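PDB 3TQC: pantothenate kinase, which catalyses the ATP-dependent phosphorylation of pantothenate to 4'-phosphopantothenate, the first step of coenzyme A biosynthesis. Local coordinates for the interface of chains A and B. Numbering follows the deposited sequence. Chains: chain A/B, Pantothenate kinase.

The interface of chains A and B. Residues chain A 213, 216-220; chain B 291-292, 295-296.
A loop of chain A, residues 213 to 220, packs against chain B where helix 271-294 ends and the 3-10 helix 295-300 begins. The patch is part of a two-fold symmetric interface in the deposited dimer, which may be the biological one, so a twin contact exists with the chains exchanged. A:Arg213 reaches the helix end by its tip. Its CG stands anti to the carbonyl carbon (chi1 -58°), the chain bends at chi3, and the guanidinium NH2 donates to the backbone carbonyl B:Glu292 O at 2.9 Å. That oxygen lies at the guanidinium edge, in plane, and the approach runs nearly along the C=O axis. Arginine suits the place because one nitrogen can serve two carbonyls: the same NH2 also donates to A:Leu216 O at 2.7 Å, on a lone pair, a more bent bond that ties the arginine to its own loop. The two carbonyl oxygens stand close together, and the guanidinium, presumably cationic, would ease their repulsion. A:Leu216 CD1 lies 4.0 Å above the guanidinium plane of A:Arg213, over its centre, and probably helps to hold the group in place. The A:Leu216 and B:Glu292 side chains cross obliquely, and the leucine CD2 methyl meets the carboxylate carbon CD at 3.4 Å, near both oxygens, with the glutamate methylenes farther off; leucine offers contact surface here but no hydrogen bond. The long, extended A:Gln217 reaches across B:Met291, its amide OE1 3.7 Å from the methionine CB; bends at chi2 and chi3 accompany CE lying near that same oxygen. B:Pro296 lays its compact ring against the loop carbonyls, CG 3.5 Å from A:Leu216 O and CB equally near A:Gln218 O. Proline still keeps its carbonyl as an acceptor: the backbone N of A:Gln220 donates to B:Pro296 O at 2.7 Å, in the carbonyl plane and with 164° at the hydrogen.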
ATOM      1  N   ARG A 213       3.579  -9.784 -13.573  1.00 44.14           N
ATOM      2  CA  ARG A 213       2.959 -11.058 -13.234  1.00 44.94           C
ATOM      3  C   ARG A 213       3.361 -12.086 -14.280  1.00 47.07           C
ATOM      4  O   ARG A 213       2.749 -12.153 -15.346  1.00 48.03           O
ATOM      5  CB  ARG A 213       1.433 -10.920 -13.152  1.00 45.00           C
ATOM      6  CG  ARG A 213       0.973  -9.881 -12.121  1.00 42.61           C
ATOM      7  CD  ARG A 213      -0.536  -9.919 -11.886  1.00 41.62           C
ATOM      8  NE  ARG A 213      -0.960 -11.126 -11.177  1.00 40.34           N
ATOM      9  CZ  ARG A 213      -2.220 -11.413 -10.854  1.00 38.57           C
ATOM     10  NH1 ARG A 213      -3.208 -10.585 -11.173  1.00 38.25           N
ATOM     11  NH2 ARG A 213      -2.495 -12.537 -10.210  1.00 37.82           N
ATOM     12  N   LEU A 216      -0.361 -15.977 -13.327  1.00 49.42           N
ATOM     13  CA  LEU A 216      -1.486 -15.441 -12.582  1.00 47.96           C
ATOM     14  C   LEU A 216      -1.341 -15.852 -11.108  1.00 46.55           C
ATOM     15  O   LEU A 216      -1.645 -15.065 -10.207  1.00 44.96           O
ATOM     16  CB  LEU A 216      -2.805 -15.933 -13.199  1.00 49.80           C
ATOM     17  CG  LEU A 216      -3.888 -14.916 -13.596  1.00 49.42           C
ATOM     18  CD1 LEU A 216      -3.331 -13.594 -14.115  1.00 47.12           C
ATOM     19  CD2 LEU A 216      -4.828 -15.555 -14.625  1.00 49.48           C
ATOM     20  N   GLN A 217      -0.800 -17.048 -10.873  1.00 46.90           N
ATOM     21  CA  GLN A 217      -0.715 -17.632  -9.525  1.00 46.21           C
ATOM     22  C   GLN A 217       0.527 -17.217  -8.734  1.00 44.23           C
ATOM     23  O   GLN A 217       0.614 -17.459  -7.531  1.00 43.37           O
ATOM     24  CB  GLN A 217      -0.784 -19.163  -9.611  1.00 48.32           C
ATOM     25  CG  GLN A 217      -1.915 -19.657 -10.530  1.00 51.35           C
ATOM     26  CD  GLN A 217      -2.479 -21.016 -10.143  1.00 54.81           C
ATOM     27  OE1 GLN A 217      -2.287 -21.493  -9.018  1.00 55.97           O
ATOM     28  NE2 GLN A 217      -3.200 -21.639 -11.077  1.00 56.20           N
ATOM     29  N   GLN A 218       1.490 -16.605  -9.411  1.00 43.54           N
ATOM     30  CA  GLN A 218       2.709 -16.118  -8.764  1.00 41.94           C
ATOM     31  C   GLN A 218       2.344 -15.117  -7.669  1.00 39.70           C
ATOM     32  O   GLN A 218       1.527 -14.227  -7.894  1.00 38.12           O
ATOM     33  CB  GLN A 218       3.610 -15.458  -9.819  1.00 42.06           C
ATOM     34  CG  GLN A 218       4.810 -14.671  -9.300  1.00 41.83           C
ATOM     35  CD  GLN A 218       5.441 -13.788 -10.381  1.00 43.65           C
ATOM     36  OE1 GLN A 218       4.772 -13.345 -11.325  1.00 44.62           O
ATOM     37  NE2 GLN A 218       6.729 -13.509 -10.228  1.00 44.77           N
ATOM     38  N   LEU A 219       2.954 -15.274  -6.492  1.00 38.85           N
ATOM     39  CA  LEU A 219       2.709 -14.391  -5.362  1.00 37.12           C
ATOM     40  C   LEU A 219       3.134 -12.983  -5.754  1.00 35.33           C
ATOM     41  O   LEU A 219       4.123 -12.811  -6.457  1.00 35.19           O
ATOM     42  CB  LEU A 219       3.493 -14.832  -4.125  1.00 37.24           C
ATOM     43  CG  LEU A 219       3.288 -16.258  -3.620  1.00 39.72           C
ATOM     44  CD1 LEU A 219       4.236 -16.541  -2.463  1.00 40.85           C
ATOM     45  CD2 LEU A 219       1.843 -16.497  -3.196  1.00 42.97           C
ATOM     46  N   GLN A 220       2.381 -11.980  -5.311  1.00 33.36           N
ATOM     47  CA  GLN A 220       2.675 -10.604  -5.672  1.00 32.02           C
ATOM     48  C   GLN A 220       2.709  -9.694  -4.458  1.00 29.96           C
ATOM     49  O   GLN A 220       1.725  -9.578  -3.713  1.00 29.40           O
ATOM     50  CB  GLN A 220       1.651 -10.059  -6.675  1.00 32.59           C
ATOM     51  CG  GLN A 220       1.709 -10.683  -8.066  1.00 34.88           C
ATOM     52  CD  GLN A 220       3.053 -10.497  -8.749  1.00 36.20           C
ATOM     53  OE1 GLN A 220       3.779  -9.540  -8.472  1.00 38.19           O
ATOM     54  NE2 GLN A 220       3.396 -11.424  -9.636  1.00 38.43           N
TER
ATOM     55  N   MET B 291      -7.100 -18.916  -6.601  1.00 28.53           N
ATOM     56  CA  MET B 291      -5.730 -19.198  -7.018  1.00 29.98           C
ATOM     57  C   MET B 291      -5.155 -18.096  -7.896  1.00 29.59           C
ATOM     58  O   MET B 291      -3.961 -17.821  -7.821  1.00 29.57           O
ATOM     59  CB  MET B 291      -5.620 -20.552  -7.734  1.00 32.07           C
ATOM     60  CG  MET B 291      -5.928 -21.807  -6.864  1.00 35.45           C
ATOM     61  SD  MET B 291      -5.213 -21.812  -5.183  1.00 38.34           S
ATOM     62  CE  MET B 291      -3.522 -22.331  -5.517  1.00 40.49           C
ATOM     63  N   GLU B 292      -6.003 -17.455  -8.699  1.00 29.60           N
ATOM     64  CA  GLU B 292      -5.541 -16.486  -9.700  1.00 30.02           C
ATOM     65  C   GLU B 292      -5.547 -15.036  -9.219  1.00 28.15           C
ATOM     66  O   GLU B 292      -4.702 -14.245  -9.627  1.00 28.27           O
ATOM     67  CB  GLU B 292      -6.373 -16.588 -10.985  1.00 31.03           C
ATOM     68  CG  GLU B 292      -6.229 -17.903 -11.731  1.00 33.84           C
ATOM     69  CD  GLU B 292      -6.869 -17.875 -13.121  1.00 36.05           C
ATOM     70  OE1 GLU B 292      -7.751 -17.029 -13.401  1.00 37.67           O
ATOM     71  OE2 GLU B 292      -6.483 -18.708 -13.948  1.00 40.35           O
ATOM     72  N   LEU B 295      -5.367 -15.221  -3.572  1.00 23.89           N
ATOM     73  CA  LEU B 295      -4.221 -15.784  -2.856  1.00 24.36           C
ATOM     74  C   LEU B 295      -2.866 -15.184  -3.254  1.00 24.79           C
ATOM     75  O   LEU B 295      -1.993 -15.021  -2.407  1.00 25.01           O
ATOM     76  CB  LEU B 295      -4.180 -17.304  -3.066  1.00 25.55           C
ATOM     77  CG  LEU B 295      -3.363 -18.139  -2.089  1.00 26.55           C
ATOM     78  CD1 LEU B 295      -3.867 -17.945  -0.654  1.00 26.20           C
ATOM     79  CD2 LEU B 295      -3.409 -19.626  -2.491  1.00 28.46           C
ATOM     80  N   PRO B 296      -2.677 -14.852  -4.543  1.00 25.39           N
ATOM     81  CA  PRO B 296      -1.436 -14.204  -4.921  1.00 25.54           C
ATOM     82  C   PRO B 296      -1.144 -12.900  -4.187  1.00 24.42           C
ATOM     83  O   PRO B 296      -0.000 -12.496  -4.111  1.00 23.97           O
ATOM     84  CB  PRO B 296      -1.637 -13.933  -6.408  1.00 26.33           C
ATOM     85  CG  PRO B 296      -2.505 -15.033  -6.844  1.00 27.42           C
ATOM     86  CD  PRO B 296      -3.462 -15.237  -5.731  1.00 26.39           C
TER